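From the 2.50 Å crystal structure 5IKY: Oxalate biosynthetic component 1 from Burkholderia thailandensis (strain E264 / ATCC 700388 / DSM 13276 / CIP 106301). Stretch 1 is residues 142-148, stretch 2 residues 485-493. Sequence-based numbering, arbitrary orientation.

Stretch 1 (142-148) TATEDGS
Stretch 2 (485-493) ARVPGGVRK

Two turns meet here without a hydrogen bond between their modelled atoms, burying 243 Å² in all. Residues 142-143 are strand; the chain then folds back on itself, Thr144 N giving a hydrogen bond to Ser148 O (2.8 Å) and Gly147 N one to Thr144 O (3.0 Å). Thr144, CB away from the partner and chi1 p (69°), turns OG1 inward to accept from Ser148 N at 3.0 Å and, weakly, from Gly147 N at 3.2 Å. Asp146 (chi1 t) and Ser148 (chi1 m) also point away, and their rotamers join Ser148 OG to Asp146 OD1 at 2.7 Å.

Gly147, at phi/psi 110/14, lies nearest Val487, CA to CA 4.8 Å. Its CA makes a CH...O contact with Arg486 O at 3.4 Å; a CB would sit 2.5 Å from that oxygen, and the backbone angles alone call for glycine. Gly147 O lies 3.3 Å from Pro488 CD.

Val487 to Gly490 form a type II turn, Gly490 N to Val487 O 2.8 Å, with Gly489 at 107/-24. Val487 (chi1 t) brings CG2 within 3.8 Å of Ala143 CB, which also lies 4.1 Å from Arg492 CD in strand 491-493. Arg492 runs p, t, t, with chi4 84°; Arg486, m, t, m, passes its CD 4.3 Å from Glu145 O.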

ATOM      1  N   THR A 142      26.910  -0.802  -0.510  1.00 53.65           N
ATOM      2  CA  THR A 142      25.810  -0.919   0.440  1.00 53.75           C
ATOM      3  C   THR A 142      26.275  -1.468   1.782  1.00 67.13           C
ATOM      4  O   THR A 142      27.333  -2.091   1.883  1.00 76.02           O
ATOM      5  CB  THR A 142      24.685  -1.818  -0.103  1.00 56.50           C
ATOM      6  OG1 THR A 142      25.213  -3.114  -0.420  1.00 59.78           O
ATOM      7  CG2 THR A 142      24.064  -1.199  -1.347  1.00 49.02           C
ATOM      8  N   ALA A 143      25.471  -1.225   2.811  1.00 64.64           N
ATOM      9  CA  ALA A 143      25.760  -1.722   4.148  1.00 58.57           C
ATOM     10  C   ALA A 143      25.080  -3.066   4.374  1.00 61.94           C
ATOM     11  O   ALA A 143      23.899  -3.233   4.068  1.00 54.46           O
ATOM     12  CB  ALA A 143      25.314  -0.716   5.198  1.00 55.05           C
ATOM     13  N   THR A 144      25.831  -4.024   4.904  1.00 62.76           N
ATOM     14  CA  THR A 144      25.273  -5.330   5.226  1.00 63.34           C
ATOM     15  C   THR A 144      24.586  -5.273   6.585  1.00 75.62           C
ATOM     16  O   THR A 144      24.729  -4.292   7.316  1.00 71.78           O
ATOM     17  CB  THR A 144      26.356  -6.423   5.239  1.00 62.60           C
ATOM     18  OG1 THR A 144      27.236  -6.215   6.350  1.00 80.81           O
ATOM     19  CG2 THR A 144      27.159  -6.394   3.947  1.00 59.80           C
ATOM     20  N   GLU A 145      23.836  -6.320   6.919  1.00 83.50           N
ATOM     21  CA  GLU A 145      23.197  -6.413   8.228  1.00 77.80           C
ATOM     22  C   GLU A 145      24.265  -6.417   9.313  1.00 77.99           C
ATOM     23  O   GLU A 145      24.062  -5.897  10.411  1.00 85.05           O
ATOM     24  CB  GLU A 145      22.331  -7.669   8.323  1.00 80.06           C
ATOM     25  N   ASP A 146      25.408  -7.004   8.979  1.00 82.24           N
ATOM     26  CA  ASP A 146      26.569  -7.048   9.857  1.00 81.19           C
ATOM     27  C   ASP A 146      27.104  -5.648  10.150  1.00 81.45           C
ATOM     28  O   ASP A 146      27.607  -5.379  11.240  1.00 83.72           O
ATOM     29  CB  ASP A 146      27.661  -7.916   9.225  1.00 79.89           C
ATOM     30  CG  ASP A 146      28.967  -7.866   9.990  1.00124.62           C
ATOM     31  OD1 ASP A 146      29.789  -6.970   9.704  1.00141.34           O
ATOM     32  OD2 ASP A 146      29.176  -8.728  10.869  1.00145.85           O
ATOM     33  N   GLY A 147      26.991  -4.758   9.169  1.00 85.23           N
ATOM     34  CA  GLY A 147      27.501  -3.407   9.304  1.00 69.99           C
ATOM     35  C   GLY A 147      28.719  -3.171   8.432  1.00 75.92           C
ATOM     36  O   GLY A 147      29.431  -2.182   8.597  1.00 73.77           O
ATOM     37  N   SER A 148      28.959  -4.089   7.501  1.00 78.00           N
ATOM     38  CA  SER A 148      30.086  -3.980   6.582  1.00 58.94           C
ATOM     39  C   SER A 148      29.673  -3.293   5.285  1.00 68.33           C
ATOM     40  O   SER A 148      28.487  -3.079   5.038  1.00 70.46           O
ATOM     41  CB  SER A 148      30.663  -5.362   6.277  1.00 64.15           C
ATOM     42  OG  SER A 148      31.019  -6.040   7.468  1.00 85.28           O
ATOM     43  N   ALA A 485      22.257   2.826  13.120  1.00 67.68           N
ATOM     44  CA  ALA A 485      23.128   2.480  14.240  1.00 70.16           C
ATOM     45  C   ALA A 485      24.006   1.261  13.946  1.00 69.79           C
ATOM     46  O   ALA A 485      25.060   1.087  14.557  1.00 62.08           O
ATOM     47  CB  ALA A 485      22.296   2.241  15.490  1.00 58.41           C
ATOM     48  N   ARG A 486      23.573   0.424  13.006  1.00 63.29           N
ATOM     49  CA  ARG A 486      24.318  -0.779  12.648  1.00 60.80           C
ATOM     50  C   ARG A 486      25.601  -0.454  11.886  1.00 59.25           C
ATOM     51  O   ARG A 486      26.503  -1.286  11.779  1.00 81.89           O
ATOM     52  CB  ARG A 486      23.448  -1.714  11.808  1.00 56.78           C
ATOM     53  CG  ARG A 486      22.153  -2.132  12.480  1.00 59.43           C
ATOM     54  CD  ARG A 486      21.219  -2.790  11.479  1.00 80.26           C
ATOM     55  NE  ARG A 486      20.925  -1.902  10.358  1.00 92.36           N
ATOM     56  CZ  ARG A 486      20.140  -2.222   9.335  1.00 98.23           C
ATOM     57  NH1 ARG A 486      19.566  -3.416   9.285  1.00107.85           N
ATOM     58  NH2 ARG A 486      19.931  -1.349   8.360  1.00101.48           N
ATOM     59  N   VAL A 487      25.674   0.763  11.361  1.00 65.98           N
ATOM     60  CA  VAL A 487      26.801   1.188  10.544  1.00 69.23           C
ATOM     61  C   VAL A 487      27.827   1.955  11.374  1.00 70.75           C
ATOM     62  O   VAL A 487      27.461   2.824  12.167  1.00 78.95           O
ATOM     63  CB  VAL A 487      26.321   2.066   9.365  1.00 70.27           C
ATOM     64  CG1 VAL A 487      27.492   2.690   8.624  1.00 74.60           C
ATOM     65  CG2 VAL A 487      25.458   1.247   8.419  1.00 81.17           C
ATOM     66  N   PRO A 488      29.118   1.626  11.207  1.00 75.11           N
ATOM     67  CA  PRO A 488      30.181   2.389  11.869  1.00 64.23           C
ATOM     68  C   PRO A 488      30.144   3.853  11.447  1.00 76.38           C
ATOM     69  O   PRO A 488      30.285   4.158  10.262  1.00 86.57           O
ATOM     70  CB  PRO A 488      31.467   1.704  11.392  1.00 58.49           C
ATOM     71  CG  PRO A 488      31.078   0.951  10.165  1.00 70.87           C
ATOM     72  CD  PRO A 488      29.656   0.536  10.375  1.00 82.83           C
ATOM     73  N   GLY A 489      29.948   4.743  12.413  1.00 69.49           N
ATOM     74  CA  GLY A 489      29.776   6.154  12.125  1.00 69.86           C
ATOM     75  C   GLY A 489      28.331   6.569  12.323  1.00 63.04           C
ATOM     76  O   GLY A 489      28.036   7.740  12.556  1.00 70.71           O
ATOM     77  N   GLY A 490      27.428   5.597  12.219  1.00 59.04           N
ATOM     78  CA  GLY A 490      26.017   5.818  12.484  1.00 54.04           C
ATOM     79  C   GLY A 490      25.222   6.412  11.336  1.00 63.43           C
ATOM     80  O   GLY A 490      24.003   6.561  11.432  1.00 60.27           O
ATOM     81  N   VAL A 491      25.905   6.750  10.247  1.00 58.35           N
ATOM     82  CA  VAL A 491      25.244   7.380   9.109  1.00 55.07           C
ATOM     83  C   VAL A 491      25.677   6.748   7.780  1.00 57.49           C
ATOM     84  O   VAL A 491      26.816   6.300   7.629  1.00 73.24           O
ATOM     85  CB  VAL A 491      25.518   8.903   9.088  1.00 50.36           C
ATOM     86  CG1 VAL A 491      26.985   9.187   8.796  1.00 58.80           C
ATOM     87  CG2 VAL A 491      24.619   9.604   8.085  1.00 49.07           C
ATOM     88  N   ARG A 492      24.748   6.692   6.828  1.00 52.77           N
ATOM     89  CA  ARG A 492      25.025   6.168   5.494  1.00 56.39           C
ATOM     90  C   ARG A 492      24.128   6.841   4.464  1.00 48.48           C
ATOM     91  O   ARG A 492      23.219   7.588   4.820  1.00 65.33           O
ATOM     92  CB  ARG A 492      24.820   4.656   5.453  1.00 49.17           C
ATOM     93  CG  ARG A 492      23.419   4.243   5.848  1.00 56.07           C
ATOM     94  CD  ARG A 492      23.161   2.767   5.600  1.00 54.49           C
ATOM     95  NE  ARG A 492      21.838   2.388   6.084  1.00 55.13           N
ATOM     96  CZ  ARG A 492      20.715   2.548   5.391  1.00 59.61           C
ATOM     97  NH1 ARG A 492      20.754   3.073   4.172  1.00 51.08           N
ATOM     98  NH2 ARG A 492      19.553   2.182   5.917  1.00 47.03           N
ATOM     99  N   LYS A 493      24.386   6.572   3.189  1.00 53.75           N
ATOM    100  CA  LYS A 493      23.550   7.099   2.118  1.00 46.38           C
ATOM    101  C   LYS A 493      22.162   6.474   2.188  1.00 55.95           C
ATOM    102  O   LYS A 493      22.030   5.264   2.385  1.00 66.72           O
ATOM    103  CB  LYS A 493      24.180   6.826   0.751  1.00 46.44           C
ATOM    104  CG  LYS A 493      23.984   7.936  -0.264  1.00 53.17           C
ATOM    105  CD  LYS A 493      24.773   9.174   0.130  1.00 59.38           C
ATOM    106  CE  LYS A 493      24.725  10.230  -0.959  1.00 62.51           C
ATOM    107  NZ  LYS A 493      25.528  11.432  -0.601  1.00 66.41           N
TER